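Local coordinates for lipoprotein (Streptococcus pneumoniae serotype 4, PDB 6JF1) that binds L-methionine and probably delivers it, as a lipoprotein, to an ABC importer in the membrane, at residues Ile110-Gly115 with Val196-Val201; Asn143-Leu148 with Thr164-Val169; Thr189-Ser194 with Val206-Leu211. One frame throughout, in Å; residues are numbered along the deposited sequence.

In the fold
Each of the three contacts belongs to the lobe built on the sheet that contains strands 111-117 and 198-201, one wall of the methionine cleft. Contact 1 joins those two strands. Contact 2, its centre about 16 Å away, lies on helix 141-153 and is nested in the chain between the segments of contact 1; Val200 meets Ala147 where they touch. Contact 3 centres only about 9 Å from contact 1, with Leu193 packed on Ala199, and its segments alternate with those of contact 1 along the chain. Contacts 2 and 3 are about 21 Å apart between centres and do not touch. The strands thus link the helix that supplies Arg146 to the ligand with the loops of contact 3.

Contact 1. Residues Ile110-Gly115 with Val196-Val201; sequences IRLYSG and VDAAVV
The Tyr113 ring meets strand 198-201 along its edge: the carbonyl oxygens of Ala199 and Val201 and a water lie near the ring plane, while Val201 CB comes in obliquely, 3.8 Å from CE1 of Tyr113. Loop residues Val206 and Tyr213 also touch this side chain. With CG beside the backbone N (chi1 -68°), the ring swings toward the neighbouring strand and reaches Val201. A single water ties its end to that strand, 2.8 Å from Tyr113 OH, and donates to Val201 O. Tyrosine suits the place, pairing a broad apolar body with a hydroxyl that can hold that water.

The strands run antiparallel at 147° within the mixed sheet of one lobe of this two-lobed binding protein. Tyr113 and Ala199 form a hydrogen-bonded pair, joined by Tyr113 N to Ala199 O (2.9 Å) and Ala199 N to Tyr113 O (3.0 Å). Val201 N donates to Arg111 O.

Toward helix 141-153 the surface is aliphatic. Leu112 CD1 lies 3.7 Å from Val200 CG2, and the other branch of Val200, CG1, takes Ile110 CD1 at 3.6 Å; both neighbours cross the valine at about a right angle. Leu112 CD1 also rests on the small methyl of Ala198, and Leu150 and Leu151 of the helix pack on Leu112. Where the strand pair ends, Gly115 N donates to Asp197 O at 2.8 Å, and Gly115 CA comes within 3.3 Å of Val196 O with no side chain in between.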
# COMPACT_ATOMS: atom_id res chain seq x y z
N ILE A 110 -8.56 0.80 1.73
CA ILE A 110 -8.42 1.35 0.37
C ILE A 110 -9.71 2.10 -0.01
O ILE A 110 -10.79 1.77 0.49
CB ILE A 110 -8.10 0.21 -0.63
CG1 ILE A 110 -7.40 0.74 -1.89
CG2 ILE A 110 -9.36 -0.62 -0.95
CD1 ILE A 110 -6.72 -0.34 -2.68
N ARG A 111 -9.61 3.08 -0.92
CA ARG A 111 -10.73 3.94 -1.21
C ARG A 111 -10.96 4.02 -2.72
O ARG A 111 -10.03 3.91 -3.52
CB ARG A 111 -10.50 5.35 -0.64
CG ARG A 111 -10.81 5.45 0.85
CD ARG A 111 -10.00 6.53 1.54
NE ARG A 111 -10.57 6.73 2.86
CZ ARG A 111 -10.06 6.30 4.01
NH1 ARG A 111 -9.06 5.43 4.07
NH2 ARG A 111 -10.58 6.79 5.13
N LEU A 112 -12.22 4.26 -3.05
CA LEU A 112 -12.61 4.58 -4.39
C LEU A 112 -12.72 6.11 -4.52
O LEU A 112 -13.31 6.77 -3.66
CB LEU A 112 -13.96 3.91 -4.66
CG LEU A 112 -14.52 4.23 -6.05
CD1 LEU A 112 -13.81 3.39 -7.11
CD2 LEU A 112 -16.04 4.01 -6.05
N TYR A 113 -12.13 6.64 -5.59
CA TYR A 113 -12.05 8.10 -5.82
C TYR A 113 -12.77 8.45 -7.13
O TYR A 113 -12.72 7.67 -8.09
CB TYR A 113 -10.60 8.57 -5.93
CG TYR A 113 -9.83 8.46 -4.64
CD1 TYR A 113 -9.19 7.27 -4.29
CD2 TYR A 113 -9.81 9.50 -3.70
CE1 TYR A 113 -8.52 7.13 -3.09
CE2 TYR A 113 -9.13 9.38 -2.49
CZ TYR A 113 -8.48 8.18 -2.18
OH TYR A 113 -7.79 8.03 -1.00
N SER A 114 -13.41 9.62 -7.14
CA SER A 114 -14.03 10.10 -8.35
C SER A 114 -12.95 10.47 -9.37
O SER A 114 -11.90 11.05 -9.01
CB SER A 114 -14.94 11.28 -8.09
OG SER A 114 -15.33 11.89 -9.32
N GLY A 115 -13.28 10.23 -10.63
CA GLY A 115 -12.56 10.84 -11.76
C GLY A 115 -12.65 12.36 -11.68
O GLY A 115 -13.52 12.88 -10.98
N VAL A 196 -10.69 8.64 -16.29
CA VAL A 196 -11.67 7.58 -16.06
C VAL A 196 -12.77 8.15 -15.17
O VAL A 196 -12.67 9.28 -14.70
CB VAL A 196 -11.05 6.28 -15.50
CG1 VAL A 196 -9.99 5.71 -16.43
CG2 VAL A 196 -10.50 6.43 -14.08
N ASP A 197 -13.78 7.34 -14.90
CA ASP A 197 -14.92 7.77 -14.10
C ASP A 197 -14.63 7.68 -12.59
O ASP A 197 -15.10 8.53 -11.80
CB ASP A 197 -16.19 7.06 -14.60
CG ASP A 197 -16.52 7.51 -16.01
OD1 ASP A 197 -16.81 8.73 -16.16
OD2 ASP A 197 -16.38 6.69 -16.96
N ALA A 198 -13.92 6.63 -12.20
CA ALA A 198 -13.51 6.39 -10.82
C ALA A 198 -12.29 5.45 -10.84
O ALA A 198 -12.05 4.82 -11.87
CB ALA A 198 -14.65 5.80 -10.00
N ALA A 199 -11.55 5.39 -9.73
CA ALA A 199 -10.35 4.48 -9.57
C ALA A 199 -10.24 4.03 -8.11
O ALA A 199 -10.51 4.83 -7.18
CB ALA A 199 -9.05 5.17 -10.00
N VAL A 200 -9.84 2.79 -7.92
CA VAL A 200 -9.44 2.34 -6.58
C VAL A 200 -7.93 2.60 -6.44
O VAL A 200 -7.12 2.21 -7.32
CB VAL A 200 -9.84 0.88 -6.31
CG1 VAL A 200 -9.39 0.40 -4.93
CG2 VAL A 200 -11.35 0.71 -6.49
N VAL A 201 -7.60 3.31 -5.34
CA VAL A 201 -6.24 3.80 -5.16
C VAL A 201 -5.70 3.47 -3.76
O VAL A 201 -6.26 3.91 -2.75
CB VAL A 201 -6.17 5.32 -5.40
CG1 VAL A 201 -4.72 5.76 -5.28
CG2 VAL A 201 -6.78 5.70 -6.75
O HOH W 1 -6.80 5.40 -0.59

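Contact 2. Residues Asn143-Leu148 with Thr164-Val169; sequences NESRAL and TALATV. With ZN (zinc ion), chain H; ZN (zinc ion), chain G; MET (methionine), chain B.
Helix 141-153 carries both zinc and methionine ligands on one lobe of the binding protein, and the loop 164-169 lies along its flank, with Ser145 and Ala167 as the central pair. Ala167 N donates to Ser145 OG at 2.8 Å, an N-H...O angle of 160°. The serine hydroxyl stands anti to its own N (chi1 -178°), which turns it off the helix to meet the loop backbone; a short polar side chain is well suited to anchoring a segment that forms no strand here. Leu166 CD2 closes over Ser145 CB at 3.6 Å, and the methyl of Ala167 sits between Ser145 and Leu148. One turn on, Leu148 CD1 presses against the Thr168 backbone, 3.3 Å from its carbonyl carbon, a tight fit for a branched apolar end.

One turn before Leu148 on the same flank, Glu144 extends past Thr168, its OE2 3.7 Å from Thr168 CB. Its carboxylate bridges two zinc ions: OE2 binds one at 2.1 Å and OE1 the other at 2.1 Å, while OE1 also makes a longer approach of 2.7 Å to the zinc held by OE2. One water reaches both metals. Glu183 is a ligand of both ions, and Asn139 O adds to the one at 2.1 Å from OE1; the metals would be expected to keep the glutamate ionised.

Facing away from the loop, the fully extended Arg146 presents the edge of its guanidinium to the ligand, NH1 donating to the methionine O at 2.9 Å. Glu220 pairs with its NE and Trp229 makes a cation-pi contact, so the group is fixed from several directions. An arginine holding the alpha-carboxylate is typical of amino-acid binding proteins, and the carboxylate bridging two ions resembles that of dinuclear metal sites.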
# COMPACT_ATOMS: atom_id res chain seq x y z
N ASN A 143 -4.42 -6.73 -4.43
CA ASN A 143 -5.05 -5.40 -4.44
C ASN A 143 -6.13 -5.35 -5.54
O ASN A 143 -7.13 -4.66 -5.39
CB ASN A 143 -4.01 -4.28 -4.55
CG ASN A 143 -3.20 -4.19 -3.28
OD1 ASN A 143 -3.73 -3.89 -2.21
ND2 ASN A 143 -1.92 -4.50 -3.38
N GLU A 144 -5.95 -6.11 -6.61
CA GLU A 144 -7.04 -6.27 -7.58
C GLU A 144 -8.30 -6.86 -6.91
O GLU A 144 -9.43 -6.34 -7.05
CB GLU A 144 -6.58 -7.19 -8.71
CG GLU A 144 -7.63 -7.35 -9.79
CD GLU A 144 -7.12 -8.26 -10.91
OE1 GLU A 144 -5.90 -8.37 -11.11
OE2 GLU A 144 -7.95 -8.90 -11.56
N SER A 145 -8.10 -7.97 -6.20
CA SER A 145 -9.16 -8.63 -5.46
C SER A 145 -9.82 -7.65 -4.48
O SER A 145 -11.06 -7.55 -4.39
CB SER A 145 -8.63 -9.84 -4.72
OG SER A 145 -9.68 -10.50 -4.04
N ARG A 146 -8.98 -6.96 -3.72
CA ARG A 146 -9.43 -6.02 -2.71
C ARG A 146 -10.31 -4.95 -3.35
O ARG A 146 -11.36 -4.60 -2.80
CB ARG A 146 -8.18 -5.34 -2.13
CG ARG A 146 -8.46 -4.54 -0.87
CD ARG A 146 -7.18 -3.82 -0.51
NE ARG A 146 -7.26 -3.21 0.83
CZ ARG A 146 -6.25 -2.51 1.35
NH1 ARG A 146 -5.14 -2.34 0.64
NH2 ARG A 146 -6.36 -2.00 2.56
N ALA A 147 -9.89 -4.42 -4.51
CA ALA A 147 -10.63 -3.40 -5.18
C ALA A 147 -12.01 -3.96 -5.63
O ALA A 147 -13.00 -3.26 -5.57
CB ALA A 147 -9.82 -2.91 -6.37
N LEU A 148 -12.03 -5.18 -6.15
CA LEU A 148 -13.26 -5.79 -6.65
C LEU A 148 -14.26 -6.05 -5.52
O LEU A 148 -15.47 -5.77 -5.67
CB LEU A 148 -12.91 -7.08 -7.40
CG LEU A 148 -12.21 -6.83 -8.73
CD1 LEU A 148 -11.72 -8.13 -9.34
CD2 LEU A 148 -13.12 -6.08 -9.68
N THR A 164 -12.41 -15.94 1.31
CA THR A 164 -10.98 -15.66 1.17
C THR A 164 -10.55 -15.89 -0.28
O THR A 164 -9.39 -15.86 -0.60
CB THR A 164 -10.18 -16.51 2.18
OG1 THR A 164 -10.57 -17.87 2.01
N ALA A 165 -11.51 -16.15 -1.17
CA ALA A 165 -11.20 -16.38 -2.56
C ALA A 165 -10.66 -15.06 -3.13
O ALA A 165 -11.26 -14.03 -2.89
CB ALA A 165 -12.45 -16.84 -3.29
N LEU A 166 -9.56 -15.10 -3.87
CA LEU A 166 -9.13 -13.91 -4.60
C LEU A 166 -10.09 -13.66 -5.75
O LEU A 166 -10.30 -14.57 -6.53
CB LEU A 166 -7.72 -14.11 -5.18
CG LEU A 166 -6.57 -13.93 -4.20
CD1 LEU A 166 -5.24 -14.21 -4.88
CD2 LEU A 166 -6.58 -12.53 -3.59
N ALA A 167 -10.66 -12.45 -5.85
CA ALA A 167 -11.48 -12.11 -7.02
C ALA A 167 -10.59 -11.54 -8.14
O ALA A 167 -9.63 -10.80 -7.89
CB ALA A 167 -12.59 -11.15 -6.64
N THR A 168 -10.92 -11.91 -9.37
CA THR A 168 -10.36 -11.28 -10.55
C THR A 168 -11.53 -10.71 -11.34
O THR A 168 -12.71 -10.94 -11.02
CB THR A 168 -9.58 -12.27 -11.43
OG1 THR A 168 -10.52 -13.04 -12.18
CG2 THR A 168 -8.64 -13.18 -10.67
N VAL A 169 -11.21 -9.96 -12.36
CA VAL A 169 -12.24 -9.35 -13.20
C VAL A 169 -13.14 -10.44 -13.84
O VAL A 169 -14.34 -10.23 -14.01
CB VAL A 169 -11.63 -8.38 -14.23
CG1 VAL A 169 -12.69 -7.76 -15.12
CG2 VAL A 169 -10.82 -7.28 -13.56
ZN ZN H . -7.07 -9.40 -13.37
ZN ZN G . -4.28 -8.61 -12.48
N MET B . 0.27 0.49 1.80
CA MET B . -0.52 -0.35 0.83
C MET B . -1.92 -0.55 1.42
O MET B . -2.92 -0.50 0.67
CB MET B . 0.13 -1.73 0.63
CG MET B . -0.40 -2.47 -0.61
SD MET B . 0.41 -4.09 -0.80
CE MET B . 1.95 -3.62 -1.60
OXT MET B . -2.04 -0.70 2.67
O HOH W 2 -5.56 -10.59 -13.06
O HOH W 3 -4.26 -10.17 -11.21

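Contact 3. Residues Thr189-Ser194 with Val206-Leu211; sequences TARSLS and VTEAKL
Ala190 and Ala209 touch methyl to methyl at 3.6 Å, where segment 189-194 meets a type I beta turn running from Thr207 to Lys210. Their small methyls suit a close approach, with the CA atoms 6.0 Å apart. Beside them Leu211 CD1 reaches Leu193 CD1 at 3.6 Å, the two leucines set at a slant, and also lies near Ala190 CB. This apolar patch continues inward: Leu193 and Leu211 both rest on Tyr113, while Ala190 packs on Val201, so the loops on this side of the sheet close over its strands.

The outer side is polar and exposed. There the long, extended Arg191 crosses Glu208 at about a right angle in a salt bridge. With CG of Glu208 opposite the backbone N (chi1 -169°) and a bend at chi2 (-82°), the carboxylate turns toward Arg191. Charged residues fit this exposed side, where water can surround them. The two flat groups are not coplanar, their planes being 50° apart: Arg191 NH2 approaches Glu208 OE2 at 3.0 Å from above the carboxylate plane, while the second bond, Arg191 NE to Glu208 OE1, is weak at 3.4 Å.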
# COMPACT_ATOMS: atom_id res chain seq x y z
N THR A 189 -3.09 3.94 -10.86
CA THR A 189 -4.54 4.15 -10.73
C THR A 189 -4.88 5.60 -10.40
O THR A 189 -5.83 6.13 -10.96
CB THR A 189 -5.18 3.19 -9.72
OG1 THR A 189 -4.53 3.40 -8.47
CG2 THR A 189 -5.11 1.74 -10.17
N ALA A 190 -4.12 6.25 -9.53
CA ALA A 190 -4.44 7.61 -9.15
C ALA A 190 -4.19 8.56 -10.33
O ALA A 190 -4.92 9.51 -10.50
CB ALA A 190 -3.59 8.04 -7.99
N ARG A 191 -3.16 8.29 -11.11
CA ARG A 191 -2.85 9.13 -12.27
C ARG A 191 -3.94 8.97 -13.35
O ARG A 191 -4.10 9.84 -14.21
CB ARG A 191 -1.48 8.77 -12.83
CG ARG A 191 -0.36 9.29 -11.93
CD ARG A 191 1.01 9.11 -12.53
NE ARG A 191 2.05 9.73 -11.73
CZ ARG A 191 3.35 9.62 -12.05
NH1 ARG A 191 3.66 8.98 -13.17
NH2 ARG A 191 4.31 10.12 -11.29
N SER A 192 -4.69 7.88 -13.30
CA SER A 192 -5.68 7.60 -14.37
C SER A 192 -6.95 8.44 -14.16
O SER A 192 -7.80 8.46 -15.01
CB SER A 192 -6.00 6.13 -14.43
OG SER A 192 -6.87 5.76 -13.35
N LEU A 193 -7.06 9.13 -13.03
CA LEU A 193 -8.32 9.75 -12.61
C LEU A 193 -8.70 10.95 -13.51
O LEU A 193 -9.85 11.36 -13.57
CB LEU A 193 -8.18 10.19 -11.16
CG LEU A 193 -8.38 9.06 -10.14
CD1 LEU A 193 -8.01 9.54 -8.76
CD2 LEU A 193 -9.81 8.55 -10.18
N SER A 194 -7.71 11.47 -14.19
CA SER A 194 -7.91 12.51 -15.15
C SER A 194 -8.69 11.95 -16.35
O SER A 194 -9.30 12.72 -17.09
CB SER A 194 -6.58 13.06 -15.58
OG SER A 194 -5.76 12.00 -16.08
N VAL A 206 -1.68 8.24 -3.14
CA VAL A 206 -2.72 9.23 -2.97
C VAL A 206 -2.09 10.64 -3.01
O VAL A 206 -2.58 11.52 -3.72
CB VAL A 206 -3.42 8.95 -1.62
CG1 VAL A 206 -4.01 10.20 -1.01
CG2 VAL A 206 -4.45 7.85 -1.78
N THR A 207 -1.01 10.86 -2.26
CA THR A 207 -0.50 12.24 -2.06
C THR A 207 0.19 12.76 -3.33
O THR A 207 0.01 13.93 -3.71
CB THR A 207 0.27 12.41 -0.74
OG1 THR A 207 -0.61 11.97 0.30
CG2 THR A 207 0.63 13.85 -0.44
N GLU A 208 0.93 11.88 -3.99
CA GLU A 208 1.61 12.21 -5.25
C GLU A 208 0.59 12.73 -6.28
O GLU A 208 0.93 13.55 -7.13
CB GLU A 208 2.37 11.01 -5.81
CG GLU A 208 3.29 11.35 -6.97
CD GLU A 208 2.67 11.47 -8.37
OE1 GLU A 208 1.53 10.96 -8.57
OE2 GLU A 208 3.33 12.06 -9.27
N ALA A 209 -0.62 12.19 -6.28
CA ALA A 209 -1.63 12.60 -7.28
C ALA A 209 -2.43 13.80 -6.75
O ALA A 209 -3.35 14.28 -7.37
CB ALA A 209 -2.53 11.43 -7.61
N LYS A 210 -2.08 14.24 -5.56
CA LYS A 210 -2.73 15.35 -4.88
C LYS A 210 -4.19 15.00 -4.55
O LYS A 210 -5.05 15.87 -4.63
CB LYS A 210 -2.63 16.65 -5.70
CG LYS A 210 -1.37 16.86 -6.53
N LEU A 211 -4.50 13.77 -4.18
CA LEU A 211 -5.89 13.45 -3.81
C LEU A 211 -6.13 13.68 -2.31
O LEU A 211 -5.23 13.50 -1.47
CB LEU A 211 -6.23 12.00 -4.17
CG LEU A 211 -5.86 11.57 -5.57
CD1 LEU A 211 -6.20 10.10 -5.74
CD2 LEU A 211 -6.59 12.41 -6.62